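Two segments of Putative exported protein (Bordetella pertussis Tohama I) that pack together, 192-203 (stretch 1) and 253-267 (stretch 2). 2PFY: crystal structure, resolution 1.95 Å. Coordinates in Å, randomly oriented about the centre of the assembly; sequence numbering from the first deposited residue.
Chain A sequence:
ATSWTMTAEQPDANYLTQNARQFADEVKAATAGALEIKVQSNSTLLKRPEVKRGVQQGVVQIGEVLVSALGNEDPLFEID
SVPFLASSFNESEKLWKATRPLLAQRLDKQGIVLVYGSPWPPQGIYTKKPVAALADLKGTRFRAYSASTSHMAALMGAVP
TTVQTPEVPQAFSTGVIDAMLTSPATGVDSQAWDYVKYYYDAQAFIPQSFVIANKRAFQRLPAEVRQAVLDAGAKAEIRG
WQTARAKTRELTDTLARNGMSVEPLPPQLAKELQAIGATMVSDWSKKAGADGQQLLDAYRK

Stretch 1 192-203: AWDYVKYYYDAQ
Stretch 2 253-267: DTLARNGMSVEPLPP

The two stretches meet as a pair of parallel beta strands, extended at the N-terminal end by a tryptophan packed against the end of a helix, and together they bury 941 Å² of surface. Stretch 1 opens with a 3-10 segment, 192-194, and passes through Val196 (phi/psi -129/166) and Lys197 (-120/-31) into a strand that begins at Tyr198. Stretch 2 enters as the last residues of a helix, 253-257. Asn258 (-86/13) is the first to leave helical values, Gly259 turns the chain with a positive phi (96/3), and Met260 (-68/144) leads into the strand beginning at Ser261.

The N-to-C directions of the strands differ by 25°, and their axes approach to 4.6 Å. Tyr198 pairs with Ser261, Tyr199 with Val262 and Tyr200 with Glu263, with CA atoms 4.8 to 4.9 Å apart. Phi/psi values of -116/135, -122/130 and -113/125 for the three tyrosines, and -76/123, -108/122 and -130/153 for their partners, define the extended backbones. Four hydrogen bonds fix this register, all 2.8 Å with angles at hydrogen of 152° to 167°: Ser261 N to Lys197 O, Tyr199 N to Ser261 O, Glu263 N to Tyr199 O, and Asp201 N to Glu263 O. The alternation is that of a parallel ladder, in which Tyr199 bonds through N and O to the residues flanking Val262. CA-H...O contacts supplement it, as from Tyr200 CA to Glu263 O at 3.3 Å.

Tyr199 (chi1 170°, t; chi2 79°) and Val262 (chi1 t) share one face of the sheet. Leu255 (m, t) points its CA-to-CB bond away from stretch 1, yet its end returns: CD1 lies 4.0 Å from the centroid of the Tyr199 ring and 15° off its normal, a CH-pi contact. Val262 CG1 instead meets the ring edge, 4.0 Å from Tyr199 CD2. Met260, a selenomethionine with chi angles m, t, p, brings CE to 3.8 Å from Val196 CG2 and 4.0 Å from Tyr199 CB.

The CA-to-CB bond of Trp193 (chi1 49°, p; chi2 87°) points toward stretch 2, and its ring packs against residues at the end of the helix. Asn258 CB sits over its five-membered ring, 3.4 Å from the centroid and 15° off the normal, while Leu255 CD2 approaches the edge, 4.0 Å from Trp193 CE3. The Asn258 side chain (m) is held by a hydrogen bond from ND2 to Thr254 O, 2.8 Å, within its own stretch. Trp193 CB also packs 3.7 Å from Met260 CG.

The other face carries Tyr198 and Tyr200, both m, with Ser261 (t) and Glu263 (m, t, chi3 -69°). Here water joins the polar groups: one molecule donates to Glu263 OE1 at 2.6 Å and lies 2.7 Å from Tyr200 OH, bridging the strands.

At the C-terminal end, Pro266 CD lies 3.8 Å from Tyr200 CD1 and Leu265 CD1 (chi1 t, chi2 p) 3.9 Å from Ala202 CB, both apolar contacts.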

ATOM      1  N   ALA A 192       3.629  -2.169 -17.277  1.00 16.92           N
ATOM      2  CA  ALA A 192       2.237  -1.879 -17.651  1.00 17.53           C
ATOM      3  C   ALA A 192       2.132  -1.307 -19.056  1.00 18.37           C
ATOM      4  O   ALA A 192       1.053  -1.410 -19.710  1.00 19.59           O
ATOM      5  CB  ALA A 192       1.589  -0.941 -16.666  1.00 16.93           C
ATOM      6  N   TRP A 193       3.229  -0.748 -19.553  1.00 18.35           N
ATOM      7  CA  TRP A 193       3.225  -0.278 -20.963  1.00 19.45           C
ATOM      8  C   TRP A 193       2.834  -1.373 -21.967  1.00 20.84           C
ATOM      9  O   TRP A 193       2.449  -1.038 -23.093  1.00 22.08           O
ATOM     10  CB  TRP A 193       4.567   0.315 -21.371  1.00 19.11           C
ATOM     11  CG  TRP A 193       5.788  -0.564 -21.015  1.00 18.65           C
ATOM     12  CD1 TRP A 193       6.323  -1.571 -21.766  1.00 18.39           C
ATOM     13  CD2 TRP A 193       6.573  -0.480 -19.815  1.00 16.94           C
ATOM     14  NE1 TRP A 193       7.422  -2.108 -21.118  1.00 19.51           N
ATOM     15  CE2 TRP A 193       7.590  -1.449 -19.913  1.00 18.39           C
ATOM     16  CE3 TRP A 193       6.526   0.349 -18.676  1.00 15.28           C
ATOM     17  CZ2 TRP A 193       8.557  -1.634 -18.906  1.00 16.69           C
ATOM     18  CZ3 TRP A 193       7.489   0.164 -17.662  1.00 18.49           C
ATOM     19  CH2 TRP A 193       8.490  -0.825 -17.794  1.00 18.40           C
ATOM     20  N   ASP A 194       2.903  -2.649 -21.585  1.00 21.41           N
ATOM     21  CA  ASP A 194       2.472  -3.741 -22.490  1.00 22.88           C
ATOM     22  C   ASP A 194       0.950  -3.858 -22.593  1.00 24.53           C
ATOM     23  O   ASP A 194       0.438  -4.498 -23.515  1.00 24.86           O
ATOM     24  CB  ASP A 194       3.042  -5.095 -22.061  1.00 23.26           C
ATOM     25  CG  ASP A 194       4.536  -5.214 -22.309  1.00 22.19           C
ATOM     26  OD1 ASP A 194       5.078  -4.492 -23.150  1.00 21.00           O
ATOM     27  OD2 ASP A 194       5.178  -6.057 -21.676  1.00 23.26           O
ATOM     28  N   TYR A 195       0.221  -3.242 -21.666  1.00 25.06           N
ATOM     29  CA  TYR A 195      -1.220  -3.438 -21.624  1.00 26.27           C
ATOM     30  C   TYR A 195      -2.092  -2.208 -21.456  1.00 26.38           C
ATOM     31  O   TYR A 195      -3.314  -2.273 -21.693  1.00 27.79           O
ATOM     32  CB  TYR A 195      -1.589  -4.589 -20.644  1.00 26.99           C
ATOM     33  CG  TYR A 195      -1.110  -4.427 -19.216  1.00 26.68           C
ATOM     34  CD1 TYR A 195      -1.775  -3.574 -18.339  1.00 28.62           C
ATOM     35  CD2 TYR A 195       0.018  -5.132 -18.734  1.00 29.02           C
ATOM     36  CE1 TYR A 195      -1.359  -3.425 -16.999  1.00 30.31           C
ATOM     37  CE2 TYR A 195       0.427  -5.006 -17.380  1.00 28.42           C
ATOM     38  CZ  TYR A 195      -0.272  -4.156 -16.526  1.00 29.25           C
ATOM     39  OH  TYR A 195       0.135  -3.973 -15.211  1.00 28.30           O
ATOM     40  N   VAL A 196      -1.492  -1.078 -21.068  1.00 24.98           N
ATOM     41  CA  VAL A 196      -2.190   0.205 -21.051  1.00 24.51           C
ATOM     42  C   VAL A 196      -1.359   1.239 -21.790  1.00 25.25           C
ATOM     43  O   VAL A 196      -0.176   0.998 -22.046  1.00 25.01           O
ATOM     44  CB  VAL A 196      -2.491   0.743 -19.622  1.00 25.02           C
ATOM     45  CG1 VAL A 196      -3.859   0.268 -19.166  1.00 22.33           C
ATOM     46  CG2 VAL A 196      -1.329   0.395 -18.604  1.00 21.43           C
ATOM     47  N   LYS A 197      -1.965   2.381 -22.128  1.00 25.46           N
ATOM     48  CA  LYS A 197      -1.269   3.396 -22.924  1.00 25.82           C
ATOM     49  C   LYS A 197      -1.092   4.761 -22.284  1.00 24.54           C
ATOM     50  O   LYS A 197      -0.145   5.475 -22.610  1.00 24.57           O
ATOM     51  CB  LYS A 197      -1.962   3.580 -24.285  1.00 26.76           C
ATOM     52  CG  LYS A 197      -1.349   2.728 -25.382  1.00 32.67           C
ATOM     53  CD  LYS A 197      -1.605   1.226 -25.142  1.00 40.53           C
ATOM     54  CE  LYS A 197      -0.336   0.384 -25.438  1.00 43.89           C
ATOM     55  NZ  LYS A 197      -0.365  -0.991 -24.842  1.00 42.06           N
ATOM     56  N   TYR A 198      -2.025   5.156 -21.431  1.00 22.77           N
ATOM     57  CA  TYR A 198      -1.997   6.495 -20.809  1.00 23.25           C
ATOM     58  C   TYR A 198      -1.820   6.387 -19.310  1.00 21.82           C
ATOM     59  O   TYR A 198      -2.495   5.593 -18.685  1.00 21.84           O
ATOM     60  CB  TYR A 198      -3.314   7.249 -21.095  1.00 24.39           C
ATOM     61  CG  TYR A 198      -3.491   7.464 -22.572  1.00 26.03           C
ATOM     62  CD1 TYR A 198      -3.012   8.619 -23.193  1.00 27.67           C
ATOM     63  CD2 TYR A 198      -4.068   6.483 -23.365  1.00 29.52           C
ATOM     64  CE1 TYR A 198      -3.141   8.795 -24.575  1.00 29.22           C
ATOM     65  CE2 TYR A 198      -4.211   6.662 -24.761  1.00 30.53           C
ATOM     66  CZ  TYR A 198      -3.742   7.808 -25.348  1.00 29.67           C
ATOM     67  OH  TYR A 198      -3.897   7.964 -26.734  1.00 31.40           O
ATOM     68  N   TYR A 199      -0.935   7.206 -18.749  1.00 21.11           N
ATOM     69  CA  TYR A 199      -0.788   7.316 -17.294  1.00 20.54           C
ATOM     70  C   TYR A 199      -1.031   8.766 -16.918  1.00 20.62           C
ATOM     71  O   TYR A 199      -0.444   9.669 -17.526  1.00 21.54           O
ATOM     72  CB  TYR A 199       0.632   6.858 -16.862  1.00 20.42           C
ATOM     73  CG  TYR A 199       0.925   7.173 -15.424  1.00 20.45           C
ATOM     74  CD1 TYR A 199       0.424   6.354 -14.405  1.00 19.78           C
ATOM     75  CD2 TYR A 199       1.686   8.301 -15.064  1.00 18.50           C
ATOM     76  CE1 TYR A 199       0.686   6.637 -13.066  1.00 20.69           C
ATOM     77  CE2 TYR A 199       1.925   8.601 -13.717  1.00 22.38           C
ATOM     78  CZ  TYR A 199       1.423   7.747 -12.733  1.00 20.52           C
ATOM     79  OH  TYR A 199       1.641   8.028 -11.397  1.00 21.86           O
ATOM     80  N   TYR A 200      -1.895   9.006 -15.940  1.00 20.17           N
ATOM     81  CA  TYR A 200      -2.187  10.348 -15.465  1.00 22.37           C
ATOM     82  C   TYR A 200      -1.652  10.420 -14.043  1.00 22.68           C
ATOM     83  O   TYR A 200      -2.030   9.587 -13.203  1.00 21.37           O
ATOM     84  CB  TYR A 200      -3.729  10.653 -15.505  1.00 22.99           C
ATOM     85  CG  TYR A 200      -4.274  10.577 -16.931  1.00 23.80           C
ATOM     86  CD1 TYR A 200      -4.201  11.687 -17.783  1.00 24.18           C
ATOM     87  CD2 TYR A 200      -4.756   9.369 -17.452  1.00 23.12           C
ATOM     88  CE1 TYR A 200      -4.623  11.596 -19.102  1.00 24.84           C
ATOM     89  CE2 TYR A 200      -5.172   9.267 -18.742  1.00 24.43           C
ATOM     90  CZ  TYR A 200      -5.117  10.385 -19.567  1.00 25.06           C
ATOM     91  OH  TYR A 200      -5.536  10.269 -20.870  1.00 26.65           O
ATOM     92  N   ASP A 201      -0.790  11.412 -13.793  1.00 22.80           N
ATOM     93  CA  ASP A 201      -0.088  11.598 -12.523  1.00 24.08           C
ATOM     94  C   ASP A 201      -1.078  12.223 -11.526  1.00 24.08           C
ATOM     95  O   ASP A 201      -0.983  13.403 -11.178  1.00 24.35           O
ATOM     96  CB  ASP A 201       1.158  12.493 -12.770  1.00 23.23           C
ATOM     97  CG  ASP A 201       2.077  12.634 -11.530  1.00 25.96           C
ATOM     98  OD1 ASP A 201       1.770  12.062 -10.460  1.00 25.60           O
ATOM     99  OD2 ASP A 201       3.133  13.322 -11.627  1.00 26.87           O
ATOM    100  N   ALA A 202      -2.064  11.424 -11.106  1.00 24.64           N
ATOM    101  CA  ALA A 202      -3.153  11.910 -10.270  1.00 24.68           C
ATOM    102  C   ALA A 202      -2.741  12.274  -8.844  1.00 25.32           C
ATOM    103  O   ALA A 202      -3.334  13.159  -8.234  1.00 26.24           O
ATOM    104  CB  ALA A 202      -4.287  10.891 -10.235  1.00 24.17           C
ATOM    105  N   GLN A 203      -1.725  11.588  -8.316  1.00 25.40           N
ATOM    106  CA  GLN A 203      -1.437  11.589  -6.878  1.00 24.80           C
ATOM    107  C   GLN A 203      -2.722  11.517  -6.043  1.00 23.92           C
ATOM    108  O   GLN A 203      -2.917  12.331  -5.126  1.00 25.12           O
ATOM    109  CB  GLN A 203      -0.620  12.842  -6.481  1.00 25.23           C
ATOM    110  CG  GLN A 203       0.755  12.945  -7.155  1.00 26.25           C
ATOM    111  CD  GLN A 203       1.593  14.114  -6.648  1.00 26.77           C
ATOM    112  OE1 GLN A 203       1.750  14.330  -5.420  1.00 30.76           O
ATOM    113  NE2 GLN A 203       2.152  14.869  -7.586  1.00 26.87           N
ATOM    114  N   ASP A 253       9.344   8.309 -15.261  1.00 18.04           N
ATOM    115  CA  ASP A 253      10.145   8.443 -16.513  1.00 19.10           C
ATOM    116  C   ASP A 253      10.227   7.098 -17.233  1.00 18.40           C
ATOM    117  O   ASP A 253      10.189   7.050 -18.473  1.00 18.58           O
ATOM    118  CB  ASP A 253      11.567   8.944 -16.235  1.00 18.68           C
ATOM    119  CG  ASP A 253      11.622  10.379 -15.682  1.00 21.79           C
ATOM    120  OD1 ASP A 253      10.770  11.241 -16.000  1.00 23.91           O
ATOM    121  OD2 ASP A 253      12.579  10.675 -14.927  1.00 24.08           O
ATOM    122  N   THR A 254      10.330   6.000 -16.465  1.00 17.63           N
ATOM    123  CA  THR A 254      10.388   4.659 -17.052  1.00 16.69           C
ATOM    124  C   THR A 254       9.136   4.308 -17.887  1.00 16.43           C
ATOM    125  O   THR A 254       9.258   3.708 -18.967  1.00 17.81           O
ATOM    126  CB  THR A 254      10.677   3.562 -15.981  1.00 16.59           C
ATOM    127  OG1 THR A 254      11.939   3.829 -15.372  1.00 18.08           O
ATOM    128  CG2 THR A 254      10.736   2.141 -16.619  1.00 15.92           C
ATOM    129  N   LEU A 255       7.955   4.648 -17.371  1.00 15.80           N
ATOM    130  CA  LEU A 255       6.697   4.432 -18.089  1.00 16.26           C
ATOM    131  C   LEU A 255       6.762   5.139 -19.451  1.00 17.00           C
ATOM    132  O   LEU A 255       6.448   4.527 -20.468  1.00 17.10           O
ATOM    133  CB  LEU A 255       5.525   5.021 -17.269  1.00 17.03           C
ATOM    134  CG  LEU A 255       5.319   4.417 -15.857  1.00 13.91           C
ATOM    135  CD1 LEU A 255       4.151   5.121 -15.209  1.00 17.43           C
ATOM    136  CD2 LEU A 255       5.074   2.862 -15.890  1.00 18.01           C
ATOM    137  N   ALA A 256       7.188   6.409 -19.441  1.00 16.97           N
ATOM    138  CA  ALA A 256       7.280   7.236 -20.659  1.00 18.02           C
ATOM    139  C   ALA A 256       8.333   6.749 -21.621  1.00 18.48           C
ATOM    140  O   ALA A 256       8.082   6.711 -22.839  1.00 19.30           O
ATOM    141  CB  ALA A 256       7.497   8.734 -20.332  1.00 17.20           C
ATOM    142  N   ARG A 257       9.490   6.334 -21.102  1.00 19.63           N
ATOM    143  CA  ARG A 257      10.571   5.793 -21.972  1.00 20.26           C
ATOM    144  C   ARG A 257      10.074   4.570 -22.730  1.00 20.62           C
ATOM    145  O   ARG A 257      10.439   4.337 -23.906  1.00 20.71           O
ATOM    146  CB  ARG A 257      11.824   5.474 -21.150  1.00 19.36           C
ATOM    147  CG  ARG A 257      12.972   4.855 -21.926  1.00 21.28           C
ATOM    148  CD  ARG A 257      14.270   4.876 -21.111  1.00 22.35           C
ATOM    149  NE  ARG A 257      14.170   4.116 -19.872  1.00 25.06           N
ATOM    150  CZ  ARG A 257      13.961   4.605 -18.642  1.00 28.37           C
ATOM    151  NH1 ARG A 257      13.796   5.933 -18.381  1.00 27.44           N
ATOM    152  NH2 ARG A 257      13.915   3.728 -17.636  1.00 25.31           N
ATOM    153  N   ASN A 258       9.233   3.780 -22.068  1.00 19.94           N
ATOM    154  CA  ASN A 258       8.668   2.589 -22.683  1.00 20.35           C
ATOM    155  C   ASN A 258       7.403   2.804 -23.505  1.00 21.35           C
ATOM    156  O   ASN A 258       6.720   1.836 -23.846  1.00 21.34           O
ATOM    157  CB  ASN A 258       8.464   1.522 -21.606  1.00 20.41           C
ATOM    158  CG  ASN A 258       9.784   0.914 -21.201  1.00 20.13           C
ATOM    159  OD1 ASN A 258      10.347   0.134 -21.967  1.00 19.62           O
ATOM    160  ND2 ASN A 258      10.337   1.353 -20.060  1.00 16.10           N
ATOM    161  N   GLY A 259       7.114   4.074 -23.796  1.00 23.12           N
ATOM    162  CA  GLY A 259       6.091   4.501 -24.760  1.00 23.96           C
ATOM    163  C   GLY A 259       4.703   4.851 -24.220  1.00 25.89           C
ATOM    164  O   GLY A 259       3.782   5.135 -25.008  1.00 24.37           O
HETATM  165  N   MSE A 260       4.514   4.816 -22.899  1.00 25.87           N
HETATM  166  CA  MSE A 260       3.256   5.334 -22.328  1.00 28.31           C
HETATM  167  C   MSE A 260       3.194   6.839 -22.513  1.00 26.89           C
HETATM  168  O   MSE A 260       4.209   7.541 -22.430  1.00 25.98           O
HETATM  169  CB  MSE A 260       3.115   5.006 -20.824  1.00 27.22           C
HETATM  170  CG  MSE A 260       3.027   3.546 -20.553  1.00 28.96           C
HETATM  171 SE   MSE A 260       2.127   3.194 -18.820  1.00 37.76          SE
HETATM  172  CE  MSE A 260       0.292   3.767 -19.299  1.00 24.83           C
ATOM    173  N   SER A 261       1.994   7.345 -22.764  1.00 26.08           N
ATOM    174  CA  SER A 261       1.811   8.758 -22.649  1.00 26.80           C
ATOM    175  C   SER A 261       1.755   9.052 -21.154  1.00 25.95           C
ATOM    176  O   SER A 261       0.961   8.462 -20.430  1.00 27.41           O
ATOM    177  CB  SER A 261       0.530   9.182 -23.386  1.00 26.87           C
ATOM    178  OG  SER A 261       0.200  10.502 -23.021  1.00 32.40           O
ATOM    179  N   VAL A 262       2.627   9.918 -20.667  1.00 24.76           N
ATOM    180  CA  VAL A 262       2.557  10.323 -19.255  1.00 24.41           C
ATOM    181  C   VAL A 262       2.059  11.744 -19.205  1.00 24.34           C
ATOM    182  O   VAL A 262       2.669  12.630 -19.802  1.00 24.01           O
ATOM    183  CB  VAL A 262       3.921  10.161 -18.502  1.00 23.58           C
ATOM    184  CG1 VAL A 262       3.903  10.893 -17.148  1.00 22.52           C
ATOM    185  CG2 VAL A 262       4.212   8.674 -18.306  1.00 25.02           C
ATOM    186  N   GLU A 263       0.953  11.952 -18.496  1.00 24.90           N
ATOM    187  CA  GLU A 263       0.314  13.266 -18.429  1.00 26.64           C
ATOM    188  C   GLU A 263      -0.002  13.756 -17.023  1.00 25.96           C
ATOM    189  O   GLU A 263      -0.191  12.944 -16.107  1.00 25.55           O
ATOM    190  CB  GLU A 263      -0.940  13.247 -19.309  1.00 26.78           C
ATOM    191  CG  GLU A 263      -0.564  13.416 -20.783  1.00 31.49           C
ATOM    192  CD  GLU A 263      -1.737  13.401 -21.686  1.00 36.05           C
ATOM    193  OE1 GLU A 263      -2.353  12.337 -21.832  1.00 39.59           O
ATOM    194  OE2 GLU A 263      -2.048  14.460 -22.258  1.00 39.92           O
ATOM    195  N   PRO A 264      -0.051  15.091 -16.838  1.00 26.31           N
ATOM    196  CA  PRO A 264      -0.513  15.567 -15.547  1.00 26.36           C
ATOM    197  C   PRO A 264      -2.006  15.265 -15.408  1.00 26.34           C
ATOM    198  O   PRO A 264      -2.650  14.800 -16.342  1.00 26.22           O
ATOM    199  CB  PRO A 264      -0.288  17.094 -15.600  1.00 27.28           C
ATOM    200  CG  PRO A 264       0.421  17.365 -16.863  1.00 26.71           C
ATOM    201  CD  PRO A 264       0.280  16.199 -17.765  1.00 26.01           C
ATOM    202  N   LEU A 265      -2.537  15.525 -14.234  1.00 26.55           N
ATOM    203  CA  LEU A 265      -3.919  15.240 -13.955  1.00 26.28           C
ATOM    204  C   LEU A 265      -4.770  16.317 -14.673  1.00 26.90           C
ATOM    205  O   LEU A 265      -4.542  17.518 -14.470  1.00 26.42           O
ATOM    206  CB  LEU A 265      -4.143  15.293 -12.430  1.00 26.28           C
ATOM    207  CG  LEU A 265      -5.569  14.984 -11.947  1.00 27.03           C
ATOM    208  CD1 LEU A 265      -5.991  13.601 -12.424  1.00 25.26           C
ATOM    209  CD2 LEU A 265      -5.695  15.100 -10.445  1.00 26.08           C
ATOM    210  N   PRO A 266      -5.722  15.890 -15.522  1.00 27.58           N
ATOM    211  CA  PRO A 266      -6.604  16.873 -16.207  1.00 28.48           C
ATOM    212  C   PRO A 266      -7.521  17.646 -15.221  1.00 29.61           C
ATOM    213  O   PRO A 266      -7.935  17.087 -14.195  1.00 28.83           O
ATOM    214  CB  PRO A 266      -7.441  15.998 -17.151  1.00 28.02           C
ATOM    215  CG  PRO A 266      -6.731  14.706 -17.268  1.00 29.47           C
ATOM    216  CD  PRO A 266      -6.025  14.505 -15.940  1.00 26.87           C
ATOM    217  N   PRO A 267      -7.821  18.936 -15.515  1.00 31.08           N
ATOM    218  CA  PRO A 267      -8.500  19.757 -14.496  1.00 31.14           C
ATOM    219  C   PRO A 267      -9.910  19.328 -14.117  1.00 31.73           C
ATOM    220  O   PRO A 267     -10.278  19.459 -12.958  1.00 31.03           O
ATOM    221  CB  PRO A 267      -8.490  21.158 -15.094  1.00 31.88           C
ATOM    222  CG  PRO A 267      -8.422  20.924 -16.602  1.00 32.98           C
ATOM    223  CD  PRO A 267      -7.533  19.706 -16.744  1.00 30.64           C
TER
HETATM  224  O   HOH W   1      -1.461  10.140 -20.523  1.00 42.32           O
HETATM  225  O   HOH W   2      -4.842  12.230 -22.535  1.00 34.67           O